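Local coordinates for SusD family protein (Bacteroides uniformis, PDB 7KV1) that probably binds beta-glucan at the surface of a gut bacterium, as a SusD-family glycan-binding protein of the outer membrane, at residues V115-I120 and G164-Y169; L150-Y155 and I193-A198; S111-D116 and N157-Y162; N104-L109 and I512-L517. One frame throughout, in Å; residues are numbered along the deposited sequence.

Interaction 1 (V115-I120 and G164-Y169); sequences VDYSGI and GNVPFY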
loop_
_atom_site.group_PDB
_atom_site.type_symbol
_atom_site.label_atom_id
_atom_site.label_comp_id
_atom_site.label_asym_id
_atom_site.label_seq_id
_atom_site.Cartn_x
_atom_site.Cartn_y
_atom_site.Cartn_z
ATOM N N VAL A 115 -13.713 2.264 6.897
ATOM C CA VAL A 115 -12.567 3.197 7.059
ATOM C C VAL A 115 -12.579 4.224 5.924
ATOM O O VAL A 115 -12.538 5.441 6.190
ATOM C CB VAL A 115 -11.240 2.425 7.066
ATOM C CG1 VAL A 115 -10.060 3.371 6.951
ATOM C CG2 VAL A 115 -11.109 1.530 8.285
ATOM N N ASP A 116 -12.607 3.758 4.675
ATOM C CA ASP A 116 -12.467 4.664 3.501
ATOM C C ASP A 116 -13.639 5.657 3.459
ATOM O O ASP A 116 -13.385 6.861 3.276
ATOM C CB ASP A 116 -12.318 3.881 2.202
ATOM C CG ASP A 116 -11.020 3.093 2.111
ATOM O OD1 ASP A 116 -10.009 3.492 2.767
ATOM O OD2 ASP A 116 -11.039 2.067 1.393
ATOM N N TYR A 117 -14.889 5.196 3.611
ATOM C CA TYR A 117 -16.057 6.116 3.581
ATOM C C TYR A 117 -16.053 7.045 4.804
ATOM O O TYR A 117 -16.592 8.160 4.690
ATOM C CB TYR A 117 -17.380 5.366 3.343
ATOM C CG TYR A 117 -17.545 4.977 1.901
ATOM C CD1 TYR A 117 -17.742 5.940 0.920
ATOM C CD2 TYR A 117 -17.469 3.651 1.505
ATOM C CE1 TYR A 117 -17.892 5.588 -0.417
ATOM C CE2 TYR A 117 -17.620 3.283 0.179
ATOM C CZ TYR A 117 -17.806 4.254 -0.792
ATOM O OH TYR A 117 -17.938 3.878 -2.099
ATOM N N SER A 118 -15.525 6.621 5.947
ATOM C CA SER A 118 -15.339 7.512 7.111
ATOM C C SER A 118 -14.347 8.625 6.758
ATOM O O SER A 118 -14.637 9.798 7.000
ATOM C CB SER A 118 -14.893 6.732 8.309
ATOM O OG SER A 118 -15.908 5.814 8.685
ATOM N N GLY A 119 -13.211 8.271 6.166
ATOM C CA GLY A 119 -12.271 9.271 5.636
ATOM C C GLY A 119 -12.950 10.220 4.671
ATOM O O GLY A 119 -12.782 11.476 4.794
ATOM N N ILE A 120 -13.682 9.672 3.717
ATOM C CA ILE A 120 -14.342 10.499 2.667
ATOM C C ILE A 120 -15.314 11.494 3.333
ATOM O O ILE A 120 -15.188 12.702 3.075
ATOM C CB ILE A 120 -14.953 9.592 1.600
ATOM C CG1 ILE A 120 -13.851 8.948 0.763
ATOM C CG2 ILE A 120 -15.927 10.360 0.738
ATOM C CD1 ILE A 120 -14.254 7.606 0.213
ATOM N N GLY A 164 -13.712 -1.783 -6.500
ATOM C CA GLY A 164 -13.952 -1.328 -7.893
ATOM C C GLY A 164 -15.240 -0.521 -8.067
ATOM O O GLY A 164 -15.154 0.711 -8.206
ATOM N N ASN A 165 -16.387 -1.188 -8.007
ATOM C CA ASN A 165 -17.736 -0.679 -8.350
ATOM C C ASN A 165 -18.361 -0.123 -7.070
ATOM O O ASN A 165 -18.973 -0.890 -6.316
ATOM C CB ASN A 165 -18.573 -1.780 -9.017
ATOM C CG ASN A 165 -17.865 -2.427 -10.192
ATOM O OD1 ASN A 165 -17.638 -1.784 -11.216
ATOM N ND2 ASN A 165 -17.549 -3.710 -10.081
ATOM N N VAL A 166 -18.156 1.154 -6.776
ATOM C CA VAL A 166 -18.463 1.685 -5.427
ATOM C C VAL A 166 -19.308 2.949 -5.536
ATOM O O VAL A 166 -19.231 3.666 -6.525
ATOM C CB VAL A 166 -17.178 1.943 -4.633
ATOM C CG1 VAL A 166 -16.400 0.653 -4.422
ATOM C CG2 VAL A 166 -16.326 3.026 -5.307
ATOM N N PRO A 167 -20.140 3.228 -4.512
ATOM C CA PRO A 167 -20.769 4.539 -4.336
ATOM C C PRO A 167 -19.725 5.663 -4.417
ATOM O O PRO A 167 -18.655 5.575 -3.805
ATOM C CB PRO A 167 -21.382 4.482 -2.932
ATOM C CG PRO A 167 -21.638 3.014 -2.738
ATOM C CD PRO A 167 -20.461 2.318 -3.403
ATOM N N PHE A 168 -20.039 6.666 -5.218
ATOM C CA PHE A 168 -19.144 7.803 -5.494
ATOM C C PHE A 168 -19.863 9.110 -5.158
ATOM O O PHE A 168 -20.869 9.412 -5.809
ATOM C CB PHE A 168 -18.652 7.731 -6.943
ATOM C CG PHE A 168 -17.461 8.626 -7.120
ATOM C CD1 PHE A 168 -17.626 9.961 -7.410
ATOM C CD2 PHE A 168 -16.198 8.166 -6.799
ATOM C CE1 PHE A 168 -16.530 10.801 -7.510
ATOM C CE2 PHE A 168 -15.114 9.009 -6.885
ATOM C CZ PHE A 168 -15.290 10.326 -7.222
ATOM N N TYR A 169 -19.371 9.846 -4.163
ATOM C CA TYR A 169 -19.914 11.178 -3.798
ATOM C C TYR A 169 -18.787 12.123 -3.361
ATOM O O TYR A 169 -17.879 11.697 -2.588
ATOM C CB TYR A 169 -20.966 11.081 -2.693
ATOM C CG TYR A 169 -20.585 10.373 -1.420
ATOM C CD1 TYR A 169 -20.586 8.994 -1.354
ATOM C CD2 TYR A 169 -20.381 11.080 -0.242
ATOM C CE1 TYR A 169 -20.363 8.329 -0.163
ATOM C CE2 TYR A 169 -20.135 10.433 0.958
ATOM C CZ TYR A 169 -20.109 9.046 0.994
ATOM O OH TYR A 169 -19.868 8.362 2.162
#
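The phenol of Tyr117 reaches from helix 110-129 to the loop that follows helix 138-162 and donates a hydrogen bond to the backbone. Its OH lies 2.5 Å from Pro167 O, a short bond received on a lone pair in the carbonyl plane; the oxygen also lies at the edge of the Tyr117 ring, in its plane. The same hydroxyl is wedged among aliphatic carbons, 3.2 Å from Pro167 CD and 3.3 Å from Val166 CB. Beside it the Tyr169 ring lies nearly parallel to the Tyr117 ring, planes 6° apart, but the two meet rim to rim, CE1 of Tyr117 3.7 Å from CE1 of Tyr169. One face of Tyr169 takes CG2 of Ile120, 4.2 Å from Tyr169 CE2. Here, in the alpha-helical, TPR-like part of the SusD fold, an irregular segment runs along the flank of a helix. Tyr117 CG stands anti to its carbonyl carbon, and the ring is backed by Trp113 and by Leu159 of helix 138-162. Tyr169 takes the crowded first torsion, 54°, with CG between N and carbonyl carbon, while its own carbonyl accepts from Tyr156 OH. Earlier in the loop, backbone bonds tie Val166 to Tyr183 and Phe168 to Pro181.

Interaction 2 (L150-Y155 and I193-A198); sequences LLRVFY and IAELEA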
loop_
_atom_site.group_PDB
_atom_site.type_symbol
_atom_site.label_atom_id
_atom_site.label_comp_id
_atom_site.label_asym_id
_atom_site.label_seq_id
_atom_site.Cartn_x
_atom_site.Cartn_y
_atom_site.Cartn_z
ATOM N N LEU A 150 -6.827 15.510 -1.622
ATOM C CA LEU A 150 -5.829 14.446 -1.881
ATOM C C LEU A 150 -6.103 13.246 -0.966
ATOM O O LEU A 150 -6.011 12.097 -1.456
ATOM C CB LEU A 150 -4.430 15.034 -1.681
ATOM C CG LEU A 150 -3.272 14.068 -1.957
ATOM C CD1 LEU A 150 -3.471 13.304 -3.256
ATOM C CD2 LEU A 150 -1.964 14.844 -1.985
ATOM N N LEU A 151 -6.457 13.475 0.297
ATOM C CA LEU A 151 -6.854 12.395 1.231
ATOM C C LEU A 151 -8.086 11.708 0.665
ATOM O O LEU A 151 -8.159 10.481 0.671
ATOM C CB LEU A 151 -7.138 12.958 2.621
ATOM C CG LEU A 151 -5.917 13.214 3.481
ATOM C CD1 LEU A 151 -6.300 14.074 4.672
ATOM C CD2 LEU A 151 -5.299 11.909 3.967
ATOM N N ARG A 152 -9.037 12.498 0.190
ATOM C CA ARG A 152 -10.282 11.961 -0.387
ATOM C C ARG A 152 -9.943 11.058 -1.590
ATOM O O ARG A 152 -10.498 9.939 -1.654
ATOM C CB ARG A 152 -11.248 13.096 -0.712
ATOM C CG ARG A 152 -12.594 12.591 -1.166
ATOM C CD ARG A 152 -13.598 13.742 -1.277
ATOM N NE ARG A 152 -13.263 14.755 -2.285
ATOM C CZ ARG A 152 -13.980 15.859 -2.518
ATOM N NH1 ARG A 152 -15.076 16.100 -1.811
ATOM N NH2 ARG A 152 -13.615 16.702 -3.477
ATOM N N VAL A 153 -9.054 11.495 -2.487
ATOM C CA VAL A 153 -8.565 10.628 -3.605
ATOM C C VAL A 153 -7.934 9.352 -3.031
ATOM O O VAL A 153 -8.196 8.256 -3.566
ATOM C CB VAL A 153 -7.570 11.350 -4.525
ATOM C CG1 VAL A 153 -6.879 10.346 -5.470
ATOM C CG2 VAL A 153 -8.286 12.419 -5.320
ATOM N N PHE A 154 -7.117 9.499 -1.994
ATOM C CA PHE A 154 -6.423 8.374 -1.338
ATOM C C PHE A 154 -7.434 7.331 -0.852
ATOM O O PHE A 154 -7.280 6.128 -1.139
ATOM C CB PHE A 154 -5.567 8.861 -0.178
ATOM C CG PHE A 154 -4.866 7.713 0.483
ATOM C CD1 PHE A 154 -3.718 7.193 -0.074
ATOM C CD2 PHE A 154 -5.383 7.126 1.607
ATOM C CE1 PHE A 154 -3.075 6.123 0.521
ATOM C CE2 PHE A 154 -4.745 6.057 2.201
ATOM C CZ PHE A 154 -3.598 5.549 1.643
ATOM N N TYR A 155 -8.454 7.768 -0.118
ATOM C CA TYR A 155 -9.514 6.868 0.408
ATOM C C TYR A 155 -10.265 6.224 -0.757
ATOM O O TYR A 155 -10.569 5.025 -0.653
ATOM C CB TYR A 155 -10.447 7.625 1.356
ATOM C CG TYR A 155 -9.817 8.055 2.660
ATOM C CD1 TYR A 155 -9.242 7.128 3.518
ATOM C CD2 TYR A 155 -9.832 9.390 3.052
ATOM C CE1 TYR A 155 -8.695 7.514 4.735
ATOM C CE2 TYR A 155 -9.265 9.794 4.249
ATOM C CZ TYR A 155 -8.721 8.852 5.105
ATOM O OH TYR A 155 -8.165 9.253 6.278
ATOM N N ILE A 193 -9.207 10.367 -11.182
ATOM C CA ILE A 193 -7.979 10.839 -11.889
ATOM C C ILE A 193 -8.205 12.290 -12.334
ATOM O O ILE A 193 -7.240 13.092 -12.220
ATOM C CB ILE A 193 -7.567 9.877 -13.025
ATOM C CG1 ILE A 193 -6.088 10.031 -13.359
ATOM C CG2 ILE A 193 -8.449 10.065 -14.267
ATOM C CD1 ILE A 193 -5.147 9.576 -12.225
ATOM N N ALA A 194 -9.439 12.673 -12.679
ATOM C CA ALA A 194 -9.825 14.085 -12.958
ATOM C C ALA A 194 -9.655 14.917 -11.692
ATOM O O ALA A 194 -9.039 15.980 -11.773
ATOM C CB ALA A 194 -11.241 14.218 -13.504
ATOM N N GLU A 195 -10.134 14.425 -10.560
ATOM C CA GLU A 195 -10.052 15.129 -9.263
ATOM C C GLU A 195 -8.566 15.309 -8.914
ATOM O O GLU A 195 -8.146 16.460 -8.554
ATOM C CB GLU A 195 -10.933 14.402 -8.233
ATOM C CG GLU A 195 -10.824 14.891 -6.796
ATOM C CD GLU A 195 -11.308 16.315 -6.491
ATOM O OE1 GLU A 195 -11.720 17.011 -7.422
ATOM O OE2 GLU A 195 -11.215 16.745 -5.326
ATOM N N LEU A 196 -7.749 14.273 -9.096
ATOM C CA LEU A 196 -6.316 14.328 -8.719
ATOM C C LEU A 196 -5.588 15.313 -9.647
ATOM O O LEU A 196 -4.760 16.077 -9.171
ATOM C CB LEU A 196 -5.726 12.921 -8.794
ATOM C CG LEU A 196 -4.277 12.798 -8.341
ATOM C CD1 LEU A 196 -4.055 13.457 -6.997
ATOM C CD2 LEU A 196 -3.862 11.324 -8.329
ATOM N N GLU A 197 -5.904 15.301 -10.932
ATOM C CA GLU A 197 -5.357 16.280 -11.900
ATOM C C GLU A 197 -5.670 17.715 -11.444
ATOM O O GLU A 197 -4.750 18.537 -11.425
ATOM C CB GLU A 197 -5.864 15.929 -13.284
ATOM C CG GLU A 197 -5.093 14.750 -13.862
ATOM C CD GLU A 197 -5.513 14.322 -15.241
ATOM O OE1 GLU A 197 -6.654 14.649 -15.605
ATOM O OE2 GLU A 197 -4.722 13.632 -15.939
ATOM N N ALA A 198 -6.900 18.012 -11.045
ATOM C CA ALA A 198 -7.259 19.345 -10.493
ATOM C C ALA A 198 -6.411 19.660 -9.255
ATOM O O ALA A 198 -5.884 20.803 -9.143
ATOM C CB ALA A 198 -8.740 19.447 -10.219
HETATM O O HOH W 1 -10.849 14.592 -3.769
#
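Helices 138-162 and 185-201 run nearly antiparallel here, local axes 9.9 Å apart at 155°, in the TPR-like helical part of the SusD fold. Glu195 spans the gap. Its CB leaves the helix toward the partner, with CG anti to the backbone N, and CG packs 3.8 Å from CG2 of Val153. A bend at chi2 (66°) turns the carboxylate across the Arg152 side chain. At the tip, OE2 receives NH2 of Arg152 at 3.0 Å in a salt bridge; the donor keeps the acceptor in its guanidinium plane but meets the carboxylate from above. OE2 is also held by Arg149, and Arg152 NH1 by Asn124 of helix 110-129. A leucine in place of Arg152 removes the donors to Glu195, Asn124 and a bridging water, and would probably loosen the hold on the Glu195 carboxylate. In the apolar part, CD1 of Leu150 touches CD1 of Leu196 at 3.8 Å. The bridging water closes the polar end, accepting from Arg152 NE (2.8 Å) and donating to Glu195 OE2 (2.7 Å).

Interaction 3 (S111-D116 and N157-Y162); sequences SLWTVD and NMLWHY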
loop_
_atom_site.group_PDB
_atom_site.type_symbol
_atom_site.label_atom_id
_atom_site.label_comp_id
_atom_site.label_asym_id
_atom_site.label_seq_id
_atom_site.Cartn_x
_atom_site.Cartn_y
_atom_site.Cartn_z
ATOM N N SER A 111 -14.361 -3.811 6.730
ATOM C CA SER A 111 -13.830 -2.739 7.607
ATOM C C SER A 111 -13.112 -1.677 6.764
ATOM O O SER A 111 -13.217 -0.480 7.091
ATOM C CB SER A 111 -12.942 -3.313 8.701
ATOM O OG SER A 111 -11.808 -3.880 8.107
ATOM N N LEU A 112 -12.447 -2.083 5.680
ATOM C CA LEU A 112 -11.697 -1.161 4.798
ATOM C C LEU A 112 -12.692 -0.222 4.119
ATOM O O LEU A 112 -12.402 0.981 4.025
ATOM C CB LEU A 112 -10.900 -1.992 3.779
ATOM C CG LEU A 112 -9.501 -1.518 3.467
ATOM C CD1 LEU A 112 -8.677 -1.415 4.749
ATOM C CD2 LEU A 112 -8.833 -2.439 2.448
ATOM N N TRP A 113 -13.849 -0.741 3.717
ATOM C CA TRP A 113 -14.971 0.058 3.168
ATOM C C TRP A 113 -15.415 1.116 4.194
ATOM O O TRP A 113 -15.446 2.301 3.859
ATOM C CB TRP A 113 -16.096 -0.884 2.741
ATOM C CG TRP A 113 -17.356 -0.247 2.218
ATOM C CD1 TRP A 113 -18.286 0.459 2.923
ATOM C CD2 TRP A 113 -17.923 -0.450 0.909
ATOM N NE1 TRP A 113 -19.376 0.737 2.136
ATOM C CE2 TRP A 113 -19.162 0.213 0.887
ATOM C CE3 TRP A 113 -17.476 -1.110 -0.242
ATOM C CZ2 TRP A 113 -19.960 0.247 -0.245
ATOM C CZ3 TRP A 113 -18.267 -1.072 -1.366
ATOM C CH2 TRP A 113 -19.492 -0.408 -1.356
ATOM N N THR A 114 -15.666 0.719 5.434
ATOM C CA THR A 114 -16.076 1.644 6.518
ATOM C C THR A 114 -14.971 2.687 6.754
ATOM O O THR A 114 -15.293 3.880 6.778
ATOM C CB THR A 114 -16.446 0.878 7.791
ATOM O OG1 THR A 114 -17.416 -0.068 7.362
ATOM C CG2 THR A 114 -17.004 1.800 8.856
ATOM N N VAL A 115 -13.713 2.264 6.897
ATOM C CA VAL A 115 -12.567 3.197 7.059
ATOM C C VAL A 115 -12.579 4.224 5.924
ATOM O O VAL A 115 -12.538 5.441 6.190
ATOM C CB VAL A 115 -11.240 2.425 7.066
ATOM C CG1 VAL A 115 -10.060 3.371 6.951
ATOM C CG2 VAL A 115 -11.109 1.530 8.285
ATOM N N ASP A 116 -12.607 3.758 4.675
ATOM C CA ASP A 116 -12.467 4.664 3.501
ATOM C C ASP A 116 -13.639 5.657 3.459
ATOM O O ASP A 116 -13.385 6.861 3.276
ATOM C CB ASP A 116 -12.318 3.881 2.202
ATOM C CG ASP A 116 -11.020 3.093 2.111
ATOM O OD1 ASP A 116 -10.009 3.492 2.767
ATOM O OD2 ASP A 116 -11.039 2.067 1.393
ATOM N N ASN A 157 -9.171 5.735 -3.731
ATOM C CA ASN A 157 -8.207 4.886 -4.470
ATOM C C ASN A 157 -8.193 3.482 -3.839
ATOM O O ASN A 157 -8.101 2.479 -4.567
ATOM C CB ASN A 157 -6.826 5.543 -4.483
ATOM C CG ASN A 157 -5.802 4.675 -5.165
ATOM O OD1 ASN A 157 -6.044 4.185 -6.278
ATOM N ND2 ASN A 157 -4.676 4.482 -4.486
ATOM N N MET A 158 -8.224 3.419 -2.510
ATOM C CA MET A 158 -8.294 2.143 -1.761
ATOM C C MET A 158 -9.592 1.397 -2.111
ATOM O O MET A 158 -9.528 0.217 -2.496
ATOM C CB MET A 158 -8.205 2.398 -0.253
ATOM C CG MET A 158 -7.891 1.174 0.544
ATOM S SD MET A 158 -7.638 1.624 2.287
ATOM C CE MET A 158 -6.167 2.634 2.170
ATOM N N LEU A 159 -10.734 2.071 -2.054
ATOM C CA LEU A 159 -12.046 1.476 -2.431
ATOM C C LEU A 159 -11.977 0.920 -3.852
ATOM O O LEU A 159 -12.437 -0.215 -4.087
ATOM C CB LEU A 159 -13.144 2.535 -2.334
ATOM C CG LEU A 159 -13.528 2.936 -0.915
ATOM C CD1 LEU A 159 -14.332 4.230 -0.940
ATOM C CD2 LEU A 159 -14.312 1.817 -0.216
ATOM N N TRP A 160 -11.477 1.732 -4.769
ATOM C CA TRP A 160 -11.393 1.396 -6.203
ATOM C C TRP A 160 -10.529 0.159 -6.365
ATOM O O TRP A 160 -10.938 -0.739 -7.108
ATOM C CB TRP A 160 -10.826 2.591 -6.969
ATOM C CG TRP A 160 -10.564 2.368 -8.419
ATOM C CD1 TRP A 160 -11.453 2.040 -9.399
ATOM C CD2 TRP A 160 -9.304 2.560 -9.079
ATOM N NE1 TRP A 160 -10.809 1.950 -10.613
ATOM C CE2 TRP A 160 -9.499 2.269 -10.451
ATOM C CE3 TRP A 160 -8.007 2.847 -8.633
ATOM C CZ2 TRP A 160 -8.453 2.279 -11.375
ATOM C CZ3 TRP A 160 -6.992 2.940 -9.558
ATOM C CH2 TRP A 160 -7.208 2.662 -10.913
ATOM N N HIS A 161 -9.385 0.086 -5.682
ATOM C CA HIS A 161 -8.437 -1.055 -5.838
ATOM C C HIS A 161 -9.094 -2.362 -5.385
ATOM O O HIS A 161 -8.880 -3.397 -6.052
ATOM C CB HIS A 161 -7.125 -0.819 -5.063
ATOM C CG HIS A 161 -6.012 -0.186 -5.834
ATOM N ND1 HIS A 161 -5.978 1.155 -6.139
ATOM C CD2 HIS A 161 -4.883 -0.714 -6.368
ATOM C CE1 HIS A 161 -4.855 1.433 -6.762
ATOM N NE2 HIS A 161 -4.181 0.294 -6.956
ATOM N N TYR A 162 -9.805 -2.335 -4.255
ATOM C CA TYR A 162 -10.335 -3.565 -3.586
ATOM C C TYR A 162 -11.707 -3.918 -4.158
ATOM O O TYR A 162 -11.859 -5.084 -4.608
ATOM C CB TYR A 162 -10.341 -3.417 -2.056
ATOM C CG TYR A 162 -8.972 -3.611 -1.481
ATOM C CD1 TYR A 162 -8.389 -4.863 -1.416
ATOM C CD2 TYR A 162 -8.208 -2.524 -1.116
ATOM C CE1 TYR A 162 -7.089 -5.030 -0.956
ATOM C CE2 TYR A 162 -6.921 -2.678 -0.644
ATOM C CZ TYR A 162 -6.353 -3.932 -0.579
ATOM O OH TYR A 162 -5.066 -4.067 -0.157
#
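Asp116 holds CG anti to its carbonyl carbon (chi1 -67°), and Met158 holds CG anti to its backbone N (chi1 -164°), so the two side chains cross at about a right angle between their helices. Met158 then bends at chi3. Helices 110-129 and 138-162 form an antiparallel pair here, a helical hairpin of the TPR-like part of the SusD fold, with local axes 9.7 Å apart. The carboxylate lies against the methionine: OD1 of Asp116 is 3.1 Å from Met158 SD, and OD2 is 3.3 Å from Met158 CB. Nearer the backbone, CB of Asp116 packs 3.5 Å from CG of Leu159. No hydrogen bond joins the two segments, and OD1 is buried without a polar partner in the model; the carboxylate would probably be easier to protonate than one in water. An alanine at Asp116 removes the carboxylate that lies against Met158 and would probably loosen the packing, while the touch of CB on Leu159 could remain. Leu159 also sends CD2 to the backbone of Trp113, 3.9 Å from its CA. One turn before Asp116, Leu112 brings CG to 3.8 Å from the Met158 sulphur. Both residues touch Leu71 of helix 71-76. Leu112 CD2 makes a CH-pi contact over one face of Tyr162, 3.9 Å from the ring centroid and offset toward the CD2-CE2 rim.

Interaction 4 (N104-L109 and I512-L517); sequences NENNTL and IAQGEL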
loop_
_atom_site.group_PDB
_atom_site.type_symbol
_atom_site.label_atom_id
_atom_site.label_comp_id
_atom_site.label_asym_id
_atom_site.label_seq_id
_atom_site.Cartn_x
_atom_site.Cartn_y
_atom_site.Cartn_z
ATOM N N ASN A 104 -16.621 -14.080 0.037
ATOM C CA ASN A 104 -18.065 -13.910 -0.210
ATOM C C ASN A 104 -18.524 -12.717 0.611
ATOM O O ASN A 104 -17.692 -12.093 1.315
ATOM C CB ASN A 104 -18.862 -15.194 0.073
ATOM C CG ASN A 104 -18.763 -15.699 1.497
ATOM O OD1 ASN A 104 -18.863 -14.952 2.459
ATOM N ND2 ASN A 104 -18.609 -16.995 1.635
ATOM N N GLU A 105 -19.814 -12.435 0.553
ATOM C CA GLU A 105 -20.402 -11.234 1.198
ATOM C C GLU A 105 -20.280 -11.346 2.717
ATOM O O GLU A 105 -20.405 -10.307 3.370
ATOM C CB GLU A 105 -21.852 -11.043 0.748
ATOM C CG GLU A 105 -22.811 -12.120 1.248
ATOM C CD GLU A 105 -22.948 -13.364 0.391
ATOM O OE1 GLU A 105 -22.000 -13.673 -0.387
ATOM O OE2 GLU A 105 -24.024 -14.024 0.490
ATOM N N ASN A 106 -19.984 -12.523 3.287
ATOM C CA ASN A 106 -19.784 -12.612 4.763
ATOM C C ASN A 106 -18.282 -12.687 5.106
ATOM O O ASN A 106 -17.948 -12.800 6.311
ATOM C CB ASN A 106 -20.595 -13.776 5.375
ATOM C CG ASN A 106 -22.079 -13.709 5.060
ATOM O OD1 ASN A 106 -22.645 -14.632 4.491
ATOM N ND2 ASN A 106 -22.693 -12.572 5.270
ATOM N N ASN A 107 -17.389 -12.700 4.111
ATOM C CA ASN A 107 -15.947 -13.023 4.310
ATOM C C ASN A 107 -15.133 -12.181 3.319
ATOM O O ASN A 107 -14.715 -12.706 2.266
ATOM C CB ASN A 107 -15.664 -14.517 4.145
ATOM C CG ASN A 107 -16.234 -15.347 5.273
ATOM O OD1 ASN A 107 -15.662 -15.384 6.357
ATOM N ND2 ASN A 107 -17.378 -15.964 5.040
ATOM N N THR A 108 -14.959 -10.909 3.641
ATOM C CA THR A 108 -14.323 -9.899 2.762
ATOM C C THR A 108 -13.658 -8.838 3.647
ATOM O O THR A 108 -13.477 -9.088 4.857
ATOM C CB THR A 108 -15.378 -9.396 1.776
ATOM O OG1 THR A 108 -14.701 -8.680 0.738
ATOM C CG2 THR A 108 -16.416 -8.540 2.466
ATOM N N LEU A 109 -13.258 -7.708 3.084
ATOM C CA LEU A 109 -12.610 -6.599 3.833
ATOM C C LEU A 109 -13.619 -5.462 4.081
ATOM O O LEU A 109 -13.339 -4.314 3.749
ATOM C CB LEU A 109 -11.392 -6.173 3.026
ATOM C CG LEU A 109 -10.279 -7.215 2.935
ATOM C CD1 LEU A 109 -9.121 -6.682 2.135
ATOM C CD2 LEU A 109 -9.794 -7.633 4.316
ATOM N N ILE A 512 -18.510 -7.059 -1.875
ATOM C CA ILE A 512 -19.050 -6.024 -0.953
ATOM C C ILE A 512 -19.693 -6.776 0.223
ATOM O O ILE A 512 -20.336 -7.839 -0.020
ATOM C CB ILE A 512 -20.024 -5.119 -1.715
ATOM C CG1 ILE A 512 -19.318 -4.416 -2.893
ATOM C CG2 ILE A 512 -20.678 -4.117 -0.797
ATOM C CD1 ILE A 512 -20.278 -3.711 -3.841
ATOM N N ALA A 513 -19.523 -6.264 1.441
ATOM C CA ALA A 513 -20.014 -6.908 2.678
ATOM C C ALA A 513 -21.547 -6.899 2.684
ATOM O O ALA A 513 -22.164 -5.898 2.283
ATOM C CB ALA A 513 -19.438 -6.256 3.901
ATOM N N GLN A 514 -22.150 -8.001 3.121
ATOM C CA GLN A 514 -23.626 -8.181 3.092
ATOM C C GLN A 514 -24.308 -7.000 3.802
ATOM O O GLN A 514 -25.332 -6.543 3.303
ATOM C CB GLN A 514 -24.012 -9.525 3.709
ATOM C CG GLN A 514 -25.447 -9.921 3.378
ATOM C CD GLN A 514 -25.920 -11.068 4.234
ATOM O OE1 GLN A 514 -26.497 -10.862 5.300
ATOM N NE2 GLN A 514 -25.641 -12.282 3.792
ATOM N N GLY A 515 -23.734 -6.496 4.889
ATOM C CA GLY A 515 -24.223 -5.323 5.645
ATOM C C GLY A 515 -24.448 -4.097 4.769
ATOM O O GLY A 515 -25.468 -3.387 4.973
ATOM N N GLU A 516 -23.548 -3.832 3.813
ATOM C CA GLU A 516 -23.667 -2.671 2.892
ATOM C C GLU A 516 -24.850 -2.890 1.951
ATOM O O GLU A 516 -25.608 -1.940 1.729
ATOM C CB GLU A 516 -22.363 -2.489 2.122
ATOM C CG GLU A 516 -21.192 -2.325 3.043
ATOM C CD GLU A 516 -21.315 -1.102 3.927
ATOM O OE1 GLU A 516 -22.081 -0.175 3.556
ATOM O OE2 GLU A 516 -20.606 -1.048 4.935
ATOM N N LEU A 517 -25.003 -4.113 1.437
ATOM C CA LEU A 517 -26.127 -4.488 0.552
ATOM C C LEU A 517 -27.438 -4.312 1.328
ATOM O O LEU A 517 -28.398 -3.804 0.731
ATOM C CB LEU A 517 -25.965 -5.928 0.059
ATOM C CG LEU A 517 -24.655 -6.275 -0.652
ATOM C CD1 LEU A 517 -24.720 -7.713 -1.135
ATOM C CD2 LEU A 517 -24.377 -5.347 -1.829
#
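Glu105 lies alongside Gln514, the two side chains pointing the same way, with CG of Glu105 3.8 Å from CB of Gln514. Glu105 takes the crowded first torsion, 68°, CG between N and carbonyl carbon, and bends again at chi2, whereas Gln514 runs extended beyond CG. The backbones also meet: Gln514 N donates to Glu105 O at 2.9 Å, with an N-H...O angle of 155°, and the donor stands above the carbonyl plane. Ala513 CA adds a CA-H...O contact to the same oxygen at 3.5 Å. Ala513 is the N-cap of helix 514-519, so Gln514 offers one of the amides of that helix's first turn, and the Glu105 carbonyl comes from a type I beta turn, Asn104 to Asn107. Within that turn Asn104 OD1 makes an Asx turn, accepting from Asn106 N at 2.8 Å and also from Asn107 ND2 at 3.1 Å, both on lone pairs in its carbonyl plane. An oxygen that accepts twice would probably help hold the loop in shape before it reaches helix 110-129. Thr108 sets its methyl CG2 4.1 Å from CB of Ala513. Its hydroxyl bonds to Pro511 O, while Asn107 OD1 is taken by Gln93 of helix 93-99.

In the fold
Interactions 1, 2 and 3 cluster around two consecutive helices, 110-129 shared by 1 and 3 and 138-162 by 2 and 3. The centres of interactions 1 and 3 are only about 6 Å apart; both start from the same stretch of helix 110-129. The segments of interaction 2 alternate along the chain with those of both; its centre is about 12 Å from that of interaction 1, where Ile120 packs on Tyr155. Interaction 4 sits about 13 Å from interaction 3, centre to centre, and touches it through Trp113 against Ile512. In sequence, 104-109 and 512-517 enclose all the other segments, so interaction 4 joins the starch-binding-associated family region to the SusD family region.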